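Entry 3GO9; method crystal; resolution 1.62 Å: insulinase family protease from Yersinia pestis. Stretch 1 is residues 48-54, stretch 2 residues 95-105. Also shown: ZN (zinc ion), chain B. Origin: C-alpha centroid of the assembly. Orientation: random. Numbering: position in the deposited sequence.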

# COMPACT_ATOMS: atom_id res chain seq x y z
N ASP A 48 2.99 -17.48 -16.30
CA ASP A 48 3.36 -16.20 -15.77
C ASP A 48 4.59 -16.35 -14.82
O ASP A 48 4.93 -17.43 -14.34
N ARG A 49 5.23 -15.23 -14.54
CA ARG A 49 6.42 -15.22 -13.68
C ARG A 49 6.06 -15.57 -12.23
O ARG A 49 4.91 -15.36 -11.76
N ILE A 50 7.04 -16.15 -11.55
CA ILE A 50 6.85 -16.61 -10.16
C ILE A 50 7.31 -15.46 -9.33
O ILE A 50 8.49 -15.06 -9.42
N GLU A 51 6.44 -14.96 -8.43
CA GLU A 51 6.76 -13.82 -7.58
C GLU A 51 7.04 -14.25 -6.15
O GLU A 51 6.26 -14.96 -5.57
N LEU A 52 8.18 -13.79 -5.61
CA LEU A 52 8.56 -14.07 -4.24
C LEU A 52 8.74 -12.75 -3.49
O LEU A 52 9.37 -11.79 -4.00
N ARG A 53 8.26 -12.69 -2.26
CA ARG A 53 8.44 -11.51 -1.44
C ARG A 53 8.84 -11.99 -0.04
O ARG A 53 8.19 -12.89 0.51
N LEU A 54 9.89 -11.40 0.52
CA LEU A 54 10.24 -11.67 1.90
C LEU A 54 10.07 -10.38 2.61
O LEU A 54 10.79 -9.41 2.32
N GLN A 95 19.85 -10.78 -13.08
CA GLN A 95 19.50 -10.55 -14.46
C GLN A 95 18.24 -11.23 -14.91
O GLN A 95 17.69 -10.87 -15.95
N GLN A 96 17.79 -12.22 -14.14
CA GLN A 96 16.58 -12.97 -14.47
C GLN A 96 15.61 -12.88 -13.30
O GLN A 96 14.71 -13.72 -13.16
N GLY A 97 15.72 -11.84 -12.48
CA GLY A 97 14.90 -11.76 -11.28
C GLY A 97 13.99 -10.58 -11.15
O GLY A 97 13.51 -10.32 -10.04
N ILE A 98 13.82 -9.83 -12.23
CA ILE A 98 13.01 -8.63 -12.28
C ILE A 98 11.79 -8.83 -13.22
O ILE A 98 11.92 -9.39 -14.31
N ASP A 99 10.63 -8.38 -12.79
CA ASP A 99 9.37 -8.56 -13.55
C ASP A 99 9.43 -7.78 -14.87
O ASP A 99 10.11 -6.78 -15.00
N ASN A 100 8.66 -8.24 -15.84
CA ASN A 100 8.59 -7.57 -17.15
C ASN A 100 7.90 -6.20 -17.15
O ASN A 100 8.19 -5.34 -18.00
N GLU A 101 6.98 -6.01 -16.23
CA GLU A 101 6.29 -4.76 -16.02
C GLU A 101 6.20 -4.49 -14.53
O GLU A 101 6.38 -5.41 -13.70
N ARG A 102 5.95 -3.24 -14.17
CA ARG A 102 5.91 -2.82 -12.76
C ARG A 102 7.10 -3.39 -12.01
O ARG A 102 6.92 -3.90 -10.88
N PRO A 103 8.30 -3.26 -12.60
CA PRO A 103 9.47 -3.92 -11.97
C PRO A 103 9.69 -3.35 -10.61
O PRO A 103 9.43 -2.15 -10.38
N LEU A 104 10.13 -4.21 -9.70
CA LEU A 104 10.40 -3.80 -8.33
C LEU A 104 11.87 -3.75 -8.08
O LEU A 104 12.64 -4.53 -8.61
N PRO A 105 12.26 -2.81 -7.24
CA PRO A 105 13.65 -2.89 -6.80
C PRO A 105 13.89 -4.14 -5.98
O PRO A 105 12.97 -4.68 -5.35

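Which side chain does most to join the two stretches? Arg-49, just before the strand of stretch 1 begins, has 105 Å² covered by stretch 2, more than any other residue here. Its CA-to-CB bond points toward the other stretch, and the chain runs out with chi1 m, chi2 t and chi3 p, carrying the guanidinium along the loop at Gln-96 to Asn-100. Arg-49 NH2 lies 3.1 Å from Gln-96 O, which sits at the edge of the guanidinium, near its plane. Ile-98 O lies over one face instead, 3.5 Å from Arg-49 NH2, at too poor an angle for a hydrogen bond. The aliphatic part packs too: Arg-49 CD is 3.4 Å from Asp-99 OD1 and 3.8 Å from Asn-100 ND2. Water 2 links Arg-49 and Asn-100, accepting from Arg-49 NH1 and from Asn-100 ND2, each 2.9 Å from the water oxygen.

How does Asp-99 serve both the contact and the metal? Its CA-to-CB bond points sideways, but with chi1 t the carboxylate comes nearer to stretch 1, and the residue has 45 Å² covered. Both oxygens bind the zinc ion, Asp-99 OD1 at 2.5 Å and Asp-99 OD2 at 2.3 Å from ZN. Glu-101 OE1 binds ZN at 2.2 Å, so its 3.0 Å approach to Asp-99 OD1 reflects a shared metal rather than a hydrogen bond. A weak hydrogen bond from Asn-100 N to Asp-99 OD1, 2.9 Å, also ties the carboxylate to its own loop.

What does stretch 1 bring to the zinc ion? Its acidic side chains arrive through water. Water 1 donates to Asp-48 OD1 and water 3 to Glu-51 OE2, each at 2.6 Å from the water oxygen, and both waters bind ZN at 2.4 Å. Glu-51, m at chi1 and chi2, places its OE2 3.5 Å from Asp-99 OD2; water 3 sits beside this pair. Three further ligand atoms come from elsewhere in the structure.

Where does a hydrocarbon side chain enter the contact? At Leu-104, with 38 Å² covered and its CA-to-CB bond toward stretch 1. Its m, t rotamer lays Leu-104 CD1 over one face of the Arg-53 guanidinium, 3.5 Å from Arg-53 NE. That guanidinium is held within its own stretch by a salt bridge, Arg-53 NH2 to Glu-51 OE1 at 2.9 Å, and by a hydrogen bond from Arg-53 NH1 to Leu-52 O at 3.0 Å, leaving a flat face for the leucine methyl.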

# COMPACT_ATOMS: atom_id res chain seq x y z
CB ASP A 48 2.16 -15.65 -15.02
CG ASP A 48 2.10 -14.17 -14.99
OD1 ASP A 48 3.10 -13.46 -15.34
OD2 ASP A 48 1.01 -13.70 -14.57
CB ARG A 49 7.09 -13.83 -13.76
CG ARG A 49 7.70 -13.52 -15.16
CD ARG A 49 8.51 -12.28 -15.12
NE ARG A 49 9.84 -12.40 -14.51
CZ ARG A 49 10.95 -12.82 -15.13
NH1 ARG A 49 10.89 -13.19 -16.41
NH2 ARG A 49 12.10 -12.84 -14.52
CB ILE A 50 7.65 -17.84 -9.86
CG1 ILE A 50 7.36 -18.96 -10.85
CG2 ILE A 50 7.50 -18.32 -8.39
CD1 ILE A 50 5.93 -19.22 -11.06
CB GLU A 51 5.62 -12.79 -7.59
CG GLU A 51 5.28 -12.24 -8.98
CD GLU A 51 6.40 -11.38 -9.55
OE1 GLU A 51 7.06 -10.67 -8.76
OE2 GLU A 51 6.60 -11.38 -10.80
CB LEU A 52 9.87 -14.88 -4.19
CG LEU A 52 9.86 -16.28 -4.82
CD1 LEU A 52 10.24 -16.18 -6.25
CD2 LEU A 52 10.91 -17.11 -4.12
CB ARG A 53 7.14 -10.67 -1.36
CG ARG A 53 6.66 -10.24 -2.70
CD ARG A 53 7.45 -9.09 -3.30
NE ARG A 53 6.73 -8.69 -4.50
CZ ARG A 53 6.85 -9.29 -5.69
NH1 ARG A 53 7.74 -10.23 -5.91
NH2 ARG A 53 6.04 -8.99 -6.69
CB LEU A 54 11.68 -12.21 2.05
CG LEU A 54 12.14 -12.46 3.51
CD1 LEU A 54 11.39 -13.70 4.11
CD2 LEU A 54 13.65 -12.69 3.52
CB GLN A 95 20.64 -10.98 -15.39
CG GLN A 95 21.76 -9.97 -15.34
CD GLN A 95 22.90 -10.25 -16.25
OE1 GLN A 95 23.23 -11.39 -16.52
NE2 GLN A 95 23.56 -9.18 -16.67
CB GLN A 96 16.96 -14.42 -14.72
CG GLN A 96 17.92 -14.61 -15.90
CD GLN A 96 18.42 -16.06 -16.00
OE1 GLN A 96 17.91 -16.84 -16.79
NE2 GLN A 96 19.48 -16.39 -15.24
CB ILE A 98 13.81 -7.41 -12.72
CG1 ILE A 98 15.09 -7.20 -11.85
CG2 ILE A 98 13.01 -6.13 -12.66
CD1 ILE A 98 14.80 -6.96 -10.38
CB ASP A 99 8.17 -8.15 -12.71
CG ASP A 99 6.81 -8.75 -13.17
OD1 ASP A 99 6.75 -9.53 -14.13
OD2 ASP A 99 5.77 -8.43 -12.51
CB ASN A 100 7.89 -8.50 -18.12
CG ASN A 100 8.64 -9.74 -18.39
OD1 ASN A 100 9.87 -9.72 -18.53
ND2 ASN A 100 7.92 -10.84 -18.55
CB GLU A 101 4.93 -4.75 -16.69
CG GLU A 101 4.01 -5.72 -16.08
CD GLU A 101 4.39 -7.14 -16.45
OE1 GLU A 101 4.68 -7.97 -15.56
OE2 GLU A 101 4.48 -7.48 -17.63
CB ARG A 102 4.59 -3.27 -12.13
CG ARG A 102 3.37 -2.63 -12.79
CD ARG A 102 2.05 -3.16 -12.27
NE ARG A 102 1.86 -4.54 -12.67
CZ ARG A 102 1.32 -4.92 -13.82
NH1 ARG A 102 1.19 -6.20 -14.11
NH2 ARG A 102 0.88 -4.00 -14.68
CB PRO A 103 10.63 -3.62 -12.89
CG PRO A 103 10.13 -2.37 -13.69
CD PRO A 103 8.67 -2.57 -13.85
CB LEU A 104 9.79 -4.78 -7.33
CG LEU A 104 8.26 -4.73 -7.23
CD1 LEU A 104 7.70 -5.84 -6.34
CD2 LEU A 104 7.82 -3.38 -6.70
CB PRO A 105 13.84 -1.64 -5.96
CG PRO A 105 12.47 -1.22 -5.52
CD PRO A 105 11.48 -1.79 -6.51
ZN ZN B . 4.25 -9.45 -13.94
O HOH W 1 4.45 -11.20 -15.62
O HOH W 2 9.03 -13.47 -18.64
O HOH W 3 4.63 -11.21 -12.42